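Local coordinates for tryptophan--tRNA ligase (Campylobacter jejuni subsp. jejuni, PDB 3TZL), which probably catalyses the ATP-dependent attachment of tryptophan to tRNA(Trp), the charging step that supplies tryptophan for protein synthesis, at residues 65-69 and 70-74; 247-250 and 251-255; 298-301 and 302-306. All coordinates share one frame; numbering follows the deposited sequence.

Interaction 1 (65-69 and 70-74)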
loop_
_atom_site.group_PDB
_atom_site.type_symbol
_atom_site.label_atom_id
_atom_site.label_comp_id
_atom_site.label_asym_id
_atom_site.label_seq_id
_atom_site.Cartn_x
_atom_site.Cartn_y
_atom_site.Cartn_z
ATOM N N ALA B 65 4.419 11.145 -22.938
ATOM C CA ALA B 65 4.708 11.859 -24.194
ATOM C C ALA B 65 4.060 11.170 -25.388
ATOM O O ALA B 65 3.489 11.831 -26.258
ATOM C CB ALA B 65 6.209 11.987 -24.415
ATOM N N ALA B 66 4.122 9.845 -25.422
ATOM C CA ALA B 66 3.523 9.104 -26.531
ATOM C C ALA B 66 2.002 9.276 -26.600
ATOM O O ALA B 66 1.435 9.487 -27.675
ATOM C CB ALA B 66 3.877 7.631 -26.441
ATOM N N PHE B 67 1.321 9.178 -25.463
ATOM C CA PHE B 67 -0.137 9.223 -25.534
ATOM C C PHE B 67 -0.633 10.635 -25.838
ATOM O O PHE B 67 -1.588 10.832 -26.592
ATOM C CB PHE B 67 -0.781 8.612 -24.287
ATOM C CG PHE B 67 -0.634 7.107 -24.209
ATOM C CD1 PHE B 67 -1.393 6.280 -25.015
ATOM C CD2 PHE B 67 0.259 6.527 -23.327
ATOM C CE1 PHE B 67 -1.256 4.891 -24.946
ATOM C CE2 PHE B 67 0.415 5.151 -23.259
ATOM C CZ PHE B 67 -0.350 4.330 -24.067
ATOM N N LEU B 68 0.030 11.624 -25.259
ATOM C CA LEU B 68 -0.270 13.003 -25.593
ATOM C C LEU B 68 -0.039 13.243 -27.079
ATOM O O LEU B 68 -0.897 13.812 -27.764
ATOM C CB LEU B 68 0.577 13.945 -24.743
ATOM C CG LEU B 68 0.138 13.963 -23.284
ATOM C CD1 LEU B 68 1.123 14.748 -22.453
ATOM C CD2 LEU B 68 -1.245 14.563 -23.168
ATOM N N SER B 69 1.105 12.782 -27.586
ATOM C CA SER B 69 1.445 12.972 -29.002
ATOM C C SER B 69 0.443 12.360 -29.974
ATOM O O SER B 69 0.215 12.897 -31.054
ATOM C CB SER B 69 2.825 12.403 -29.298
ATOM O OG SER B 69 3.768 13.165 -28.598
ATOM N N LEU B 70 -0.144 11.233 -29.586
ATOM C CA LEU B 70 -1.043 10.498 -30.463
ATOM C C LEU B 70 -2.509 10.935 -30.305
ATOM O O LEU B 70 -3.373 10.475 -31.043
ATOM C CB LEU B 70 -0.874 8.994 -30.249
ATOM C CG LEU B 70 0.492 8.467 -30.705
ATOM C CD1 LEU B 70 0.837 7.156 -30.003
ATOM C CD2 LEU B 70 0.478 8.251 -32.209
ATOM N N GLY B 71 -2.793 11.822 -29.353
ATOM C CA GLY B 71 -4.107 12.451 -29.327
ATOM C C GLY B 71 -4.822 12.639 -28.000
ATOM O O GLY B 71 -5.911 13.218 -27.948
ATOM N N ILE B 72 -4.242 12.154 -26.916
ATOM C CA ILE B 72 -4.909 12.369 -25.645
ATOM C C ILE B 72 -5.001 13.857 -25.365
ATOM O O ILE B 72 -4.004 14.584 -25.413
ATOM C CB ILE B 72 -4.236 11.638 -24.495
ATOM C CG1 ILE B 72 -4.535 10.146 -24.606
ATOM C CG2 ILE B 72 -4.745 12.181 -23.174
ATOM C CD1 ILE B 72 -4.081 9.355 -23.379
ATOM N N ASP B 73 -6.216 14.309 -25.109
ATOM C CA ASP B 73 -6.476 15.728 -24.980
ATOM C C ASP B 73 -6.687 16.070 -23.507
ATOM O O ASP B 73 -7.749 15.785 -22.958
ATOM C CB ASP B 73 -7.715 16.081 -25.800
ATOM C CG ASP B 73 -7.936 17.574 -25.921
ATOM O OD1 ASP B 73 -7.539 18.324 -25.002
ATOM O OD2 ASP B 73 -8.524 17.992 -26.942
ATOM N N PRO B 74 -5.682 16.706 -22.880
ATOM C CA PRO B 74 -5.657 17.044 -21.450
ATOM C C PRO B 74 -6.813 17.944 -21.032
ATOM O O PRO B 74 -7.186 17.965 -19.857
ATOM C CB PRO B 74 -4.338 17.807 -21.287
ATOM C CG PRO B 74 -3.521 17.444 -22.457
ATOM C CD PRO B 74 -4.481 17.190 -23.581
#

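Interaction 2 (247-250 and 251-255)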
loop_
_atom_site.group_PDB
_atom_site.type_symbol
_atom_site.label_atom_id
_atom_site.label_comp_id
_atom_site.label_asym_id
_atom_site.label_seq_id
_atom_site.Cartn_x
_atom_site.Cartn_y
_atom_site.Cartn_z
ATOM N N GLY B 247 -7.721 6.750 -51.631
ATOM C CA GLY B 247 -6.278 6.612 -51.553
ATOM C C GLY B 247 -5.891 5.169 -51.831
ATOM O O GLY B 247 -4.939 4.898 -52.573
ATOM N N GLN B 248 -6.650 4.245 -51.242
ATOM C CA GLN B 248 -6.416 2.817 -51.415
ATOM C C GLN B 248 -6.676 2.455 -52.854
ATOM O O GLN B 248 -5.933 1.681 -53.474
ATOM C CB GLN B 248 -7.348 2.005 -50.513
ATOM C CG GLN B 248 -7.280 2.380 -49.053
ATOM C CD GLN B 248 -8.285 1.617 -48.206
ATOM O OE1 GLN B 248 -9.024 0.770 -48.708
ATOM N NE2 GLN B 248 -8.322 1.922 -46.914
ATOM N N LYS B 249 -7.738 3.037 -53.389
ATOM C CA LYS B 249 -8.120 2.806 -54.772
ATOM C C LYS B 249 -7.005 3.229 -55.727
ATOM O O LYS B 249 -6.693 2.512 -56.682
ATOM C CB LYS B 249 -9.412 3.556 -55.082
ATOM C CG LYS B 249 -9.992 3.206 -56.430
ATOM C CD LYS B 249 -10.088 1.695 -56.589
ATOM C CE LYS B 249 -10.462 1.338 -58.014
ATOM N NZ LYS B 249 -10.668 -0.130 -58.218
ATOM N N GLU B 250 -6.407 4.391 -55.482
ATOM C CA GLU B 250 -5.301 4.843 -56.324
ATOM C C GLU B 250 -4.083 3.921 -56.205
ATOM O O GLU B 250 -3.402 3.662 -57.197
ATOM C CB GLU B 250 -4.934 6.297 -56.026
ATOM C CG GLU B 250 -5.961 7.299 -56.527
ATOM C CD GLU B 250 -5.620 8.736 -56.168
ATOM O OE1 GLU B 250 -4.677 8.946 -55.371
ATOM O OE2 GLU B 250 -6.303 9.651 -56.683
ATOM N N LEU B 251 -3.812 3.418 -55.002
ATOM C CA LEU B 251 -2.745 2.425 -54.831
ATOM C C LEU B 251 -3.085 1.117 -55.547
ATOM O O LEU B 251 -2.255 0.531 -56.240
ATOM C CB LEU B 251 -2.468 2.150 -53.352
ATOM C CG LEU B 251 -1.393 1.111 -52.999
ATOM C CD1 LEU B 251 -0.069 1.481 -53.635
ATOM C CD2 LEU B 251 -1.203 1.040 -51.505
ATOM N N GLN B 252 -4.316 0.658 -55.368
ATOM C CA GLN B 252 -4.762 -0.579 -55.996
ATOM C C GLN B 252 -4.656 -0.519 -57.515
ATOM O O GLN B 252 -4.371 -1.527 -58.166
ATOM C CB GLN B 252 -6.192 -0.872 -55.569
ATOM C CG GLN B 252 -6.807 -2.104 -56.191
ATOM C CD GLN B 252 -8.237 -2.299 -55.718
ATOM O OE1 GLN B 252 -8.650 -1.725 -54.693
ATOM N NE2 GLN B 252 -9.005 -3.098 -56.458
ATOM N N ILE B 253 -4.875 0.668 -58.071
ATOM C CA ILE B 253 -4.765 0.853 -59.511
ATOM C C ILE B 253 -3.307 0.659 -59.891
ATOM O O ILE B 253 -2.999 0.053 -60.923
ATOM C CB ILE B 253 -5.242 2.256 -59.936
ATOM C CG1 ILE B 253 -6.772 2.330 -59.919
ATOM C CG2 ILE B 253 -4.718 2.628 -61.310
ATOM C CD1 ILE B 253 -7.314 3.754 -59.873
ATOM N N ARG B 254 -2.412 1.160 -59.037
ATOM C CA ARG B 254 -0.975 1.040 -59.269
ATOM C C ARG B 254 -0.533 -0.421 -59.227
ATOM O O ARG B 254 0.299 -0.842 -60.034
ATOM C CB ARG B 254 -0.192 1.905 -58.272
ATOM C CG ARG B 254 -0.287 3.397 -58.576
ATOM C CD ARG B 254 0.178 4.245 -57.403
ATOM N NE ARG B 254 1.603 4.092 -57.134
ATOM C CZ ARG B 254 2.221 4.629 -56.086
ATOM N NH1 ARG B 254 1.540 5.361 -55.209
ATOM N NH2 ARG B 254 3.523 4.434 -55.914
ATOM N N TYR B 255 -1.114 -1.183 -58.300
ATOM C CA TYR B 255 -0.897 -2.631 -58.215
ATOM C C TYR B 255 -1.369 -3.374 -59.461
ATOM O O TYR B 255 -0.596 -4.101 -60.085
ATOM C CB TYR B 255 -1.594 -3.211 -56.981
ATOM C CG TYR B 255 -0.740 -3.248 -55.721
ATOM C CD1 TYR B 255 -0.423 -4.459 -55.118
ATOM C CD2 TYR B 255 -0.256 -2.076 -55.134
ATOM C CE1 TYR B 255 0.342 -4.518 -53.975
ATOM C CE2 TYR B 255 0.522 -2.120 -53.970
ATOM C CZ TYR B 255 0.817 -3.354 -53.400
ATOM O OH TYR B 255 1.576 -3.450 -52.253
#

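Interaction 3 (298-301 and 302-306)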
loop_
_atom_site.group_PDB
_atom_site.type_symbol
_atom_site.label_atom_id
_atom_site.label_comp_id
_atom_site.label_asym_id
_atom_site.label_seq_id
_atom_site.Cartn_x
_atom_site.Cartn_y
_atom_site.Cartn_z
ATOM N N LEU B 298 1.137 17.009 -17.076
ATOM C CA LEU B 298 0.882 15.985 -16.072
ATOM C C LEU B 298 0.410 16.598 -14.750
ATOM O O LEU B 298 -0.429 16.021 -14.072
ATOM C CB LEU B 298 2.128 15.122 -15.849
ATOM C CG LEU B 298 2.419 14.228 -17.057
ATOM C CD1 LEU B 298 3.718 13.433 -16.879
ATOM C CD2 LEU B 298 1.228 13.310 -17.300
ATOM N N ASP B 299 0.948 17.764 -14.393
ATOM C CA ASP B 299 0.559 18.422 -13.144
ATOM C C ASP B 299 -0.887 18.866 -13.200
ATOM O O ASP B 299 -1.617 18.714 -12.244
ATOM C CB ASP B 299 1.462 19.610 -12.832
ATOM C CG ASP B 299 2.771 19.183 -12.207
ATOM O OD1 ASP B 299 2.824 18.048 -11.684
ATOM O OD2 ASP B 299 3.741 19.976 -12.234
ATOM N N PHE B 300 -1.296 19.388 -14.345
ATOM C CA PHE B 300 -2.682 19.766 -14.564
ATOM C C PHE B 300 -3.643 18.585 -14.467
ATOM O O PHE B 300 -4.683 18.684 -13.804
ATOM C CB PHE B 300 -2.823 20.452 -15.923
ATOM C CG PHE B 300 -4.236 20.690 -16.345
ATOM C CD1 PHE B 300 -5.143 21.276 -15.484
ATOM C CD2 PHE B 300 -4.648 20.367 -17.625
ATOM C CE1 PHE B 300 -6.455 21.518 -15.889
ATOM C CE2 PHE B 300 -5.951 20.606 -18.036
ATOM C CZ PHE B 300 -6.860 21.189 -17.164
ATOM N N GLY B 301 -3.306 17.484 -15.141
ATOM C CA GLY B 301 -4.122 16.282 -15.083
ATOM C C GLY B 301 -4.259 15.815 -13.644
ATOM O O GLY B 301 -5.360 15.495 -13.178
ATOM N N ALA B 302 -3.137 15.812 -12.932
ATOM C CA ALA B 302 -3.126 15.352 -11.548
ATOM C C ALA B 302 -4.040 16.189 -10.652
ATOM O O ALA B 302 -4.679 15.638 -9.771
ATOM C CB ALA B 302 -1.711 15.296 -10.997
ATOM N N THR B 303 -4.149 17.496 -10.900
ATOM C CA THR B 303 -5.003 18.335 -10.057
ATOM C C THR B 303 -6.477 18.010 -10.237
ATOM O O THR B 303 -7.265 18.121 -9.295
ATOM C CB THR B 303 -4.813 19.865 -10.285
ATOM O OG1 THR B 303 -5.401 20.255 -11.536
ATOM C CG2 THR B 303 -3.342 20.252 -10.237
ATOM N N LYS B 304 -6.853 17.624 -11.448
ATOM C CA LYS B 304 -8.245 17.292 -11.721
ATOM C C LYS B 304 -8.599 15.951 -11.077
ATOM O O LYS B 304 -9.669 15.795 -10.487
ATOM C CB LYS B 304 -8.510 17.276 -13.230
ATOM C CG LYS B 304 -8.454 18.675 -13.867
ATOM C CD LYS B 304 -9.083 18.696 -15.264
ATOM C CE LYS B 304 -8.181 18.018 -16.313
ATOM N NZ LYS B 304 -8.862 18.040 -17.647
ATOM N N ALA B 305 -7.686 14.989 -11.175
ATOM C CA ALA B 305 -7.925 13.676 -10.598
ATOM C C ALA B 305 -7.852 13.755 -9.074
ATOM O O ALA B 305 -8.675 13.157 -8.389
ATOM C CB ALA B 305 -6.928 12.665 -11.132
ATOM N N ARG B 306 -6.872 14.500 -8.555
ATOM C CA ARG B 306 -6.664 14.642 -7.106
ATOM C C ARG B 306 -7.872 15.269 -6.394
ATOM O O ARG B 306 -8.188 14.908 -5.270
ATOM C CB ARG B 306 -5.381 15.438 -6.821
ATOM C CG ARG B 306 -5.117 15.806 -5.373
ATOM C CD ARG B 306 -3.825 16.636 -5.225
ATOM N NE ARG B 306 -2.665 15.969 -5.828
ATOM C CZ ARG B 306 -1.980 16.459 -6.861
ATOM N NH1 ARG B 306 -0.947 15.792 -7.366
ATOM N NH2 ARG B 306 -2.335 17.614 -7.393
HETATM O O HOH W 1 -0.164 18.252 -9.402
#

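Interaction 1 (65-69 and 70-74)
Ile-72 N donates to Phe-67 O (3.0 Å, 165° at the hydrogen) and Gly-71 N to Leu-68 O (3.2 Å), two bonds that bend the chain back over the last turn of the helix as Gly-71 takes up a positive phi of 138°. The reversal brings apolar side chains together. Ile-72 lies beside Phe-67, both pointing the same way, and its CD1 methyl sits 3.5 Å from Phe-67 CB, at the root of the aromatic side chain. One residue on, Leu-68 CD2 reaches Pro-74 CG at 3.7 Å, with Ile-72 O also against that methyl. Inside the helix, Ser-69 turns its hydroxyl beside its own backbone N (chi1 -66°), and from there OG donates to Ala-65 O at 2.7 Å. That carbonyl also takes Ser-69 N, the two donors arriving from opposite faces of its plane. Outside the two segments, Phe-67 packs on Pro-12 of the predicted ATP site, while Leu-68 faces helix 291-320. The pattern is a Schellman motif with its classic hydrophobic contact across the helix end, here closing helix 53-70 before strand 78-81 in a beta-alpha-beta crossover of the class I Rossmann fold.

Interaction 2 (247-250 and 251-255)
The carboxamide of Gln-252 carries the ammonium of Lys-249 over one face, with NZ 3.8 Å from NE2 and farther from the carbonyl oxygen, so the two groups, both on the amphipathic alpha-helix 245-257, meet as packing and not as a bonded pair. NE2 donates instead to Glu-256 OE1, one turn ahead. Two further flat groups meet the neighbouring helices: the Tyr-255 ring stacks on Phe-265 and meets Phe-236 edge-to-face, and the Arg-254 guanidinium makes a cation-pi contact with Tyr-268, while its NH2 forms a salt bridge with Glu-260 in the loop after helix 245-257. The helix belongs to an outlying helical region that is consistent with the anticodon-recognising helices of bacterial tryptophanyl-tRNA synthetases. Lys-249 is on its solvent side, with Glu-250 and Ile-253. Lys-249 leaves with CG opposite the backbone N (chi1 -171°), then bends at chi2 (50°), which carries its tail across Gln-252, three residues on. The buried side belongs to Leu-251, whose side chain packs against Phe-236, Ala-239, Phe-265 and Tyr-268. Regular bonds tie the turns, the shortest from Gln-252 N to Gln-248 O at 2.7 Å. Around the carbonyls, methylenes fill in: Arg-254 CG rests 3.4 Å from Glu-250 O, and Ile-253 CG1 presses to 3.2 Å from Lys-249 O, the same oxygen that accepts Ile-253 N at 2.9 Å.

Interaction 3 (298-301 and 302-306)
Lys-304 lies across the ring of Phe-300, four residues earlier on the same helix, and its aliphatic chain can be followed over that ring atom by atom. CB is still at the backbone, 3.6 Å from Gly-301 O. CG touches both Phe-300 O and the ring atom CE1, and CD comes within 3.8 Å of CZ. There the chain bends at chi3 (-74°), turning CE over the ring face: CE stands 4.0 Å from the ring centroid and 28° off its normal, a CH-pi contact. NZ remains close to CZ and CE2, but its hydrogen bonds go beyond the helix, to the carbonyl oxygens of Pro-74 and Ser-77. The ring can receive the lysine because Phe-300 sends CG opposite its backbone N, so that the side chain leans along the helix toward the following turn.

Thr-303 also meets Phe-300, at its carbonyl. With chi1 at 73°, its OG1 donates to Phe-300 O at 2.9 Å, a side-chain bond to the preceding turn, while CG2 sits beside Asp-299 O. Farther round the helix a water spans the turns, donating to Asp-299 O and accepting from Arg-306 NH2 at 3.0 Å; it lies in the guanidinium plane, at its edge. Leu-298 and Ala-305 pack on strand 78-81, as does part of Lys-304; this is an outer strand of the parallel Rossmann sheet. The lysine thus divides its chemistry by position: methylenes meet the aromatic face, and the ammonium meets two main-chain oxygens at the entry to that strand. Such carbonyls would probably stabilise the charged form of the amine, with the ring's pi cloud perhaps adding to the effect.

In the fold
The three contacts come in series along the chain, each on or at the end of a helix. Interactions 1 and 3 are neighbours, their centres about 15 Å apart: the loop leaving helix 53-70 leads into strand 78-81, against which helix 291-320 is laid, and a hydrogen bond from Lys-304 NZ to Pro-74 O (2.8 Å), with Phe-300 CE2 packed beside it, joins the two. Both belong to the body that holds the nucleotide and tryptophan sites. Interaction 2 stands apart on helix 245-257, in a separate helical region away from those sites, its centre about 31 Å from that of interaction 1 and about 46 Å from that of interaction 3, across the centre of the chain.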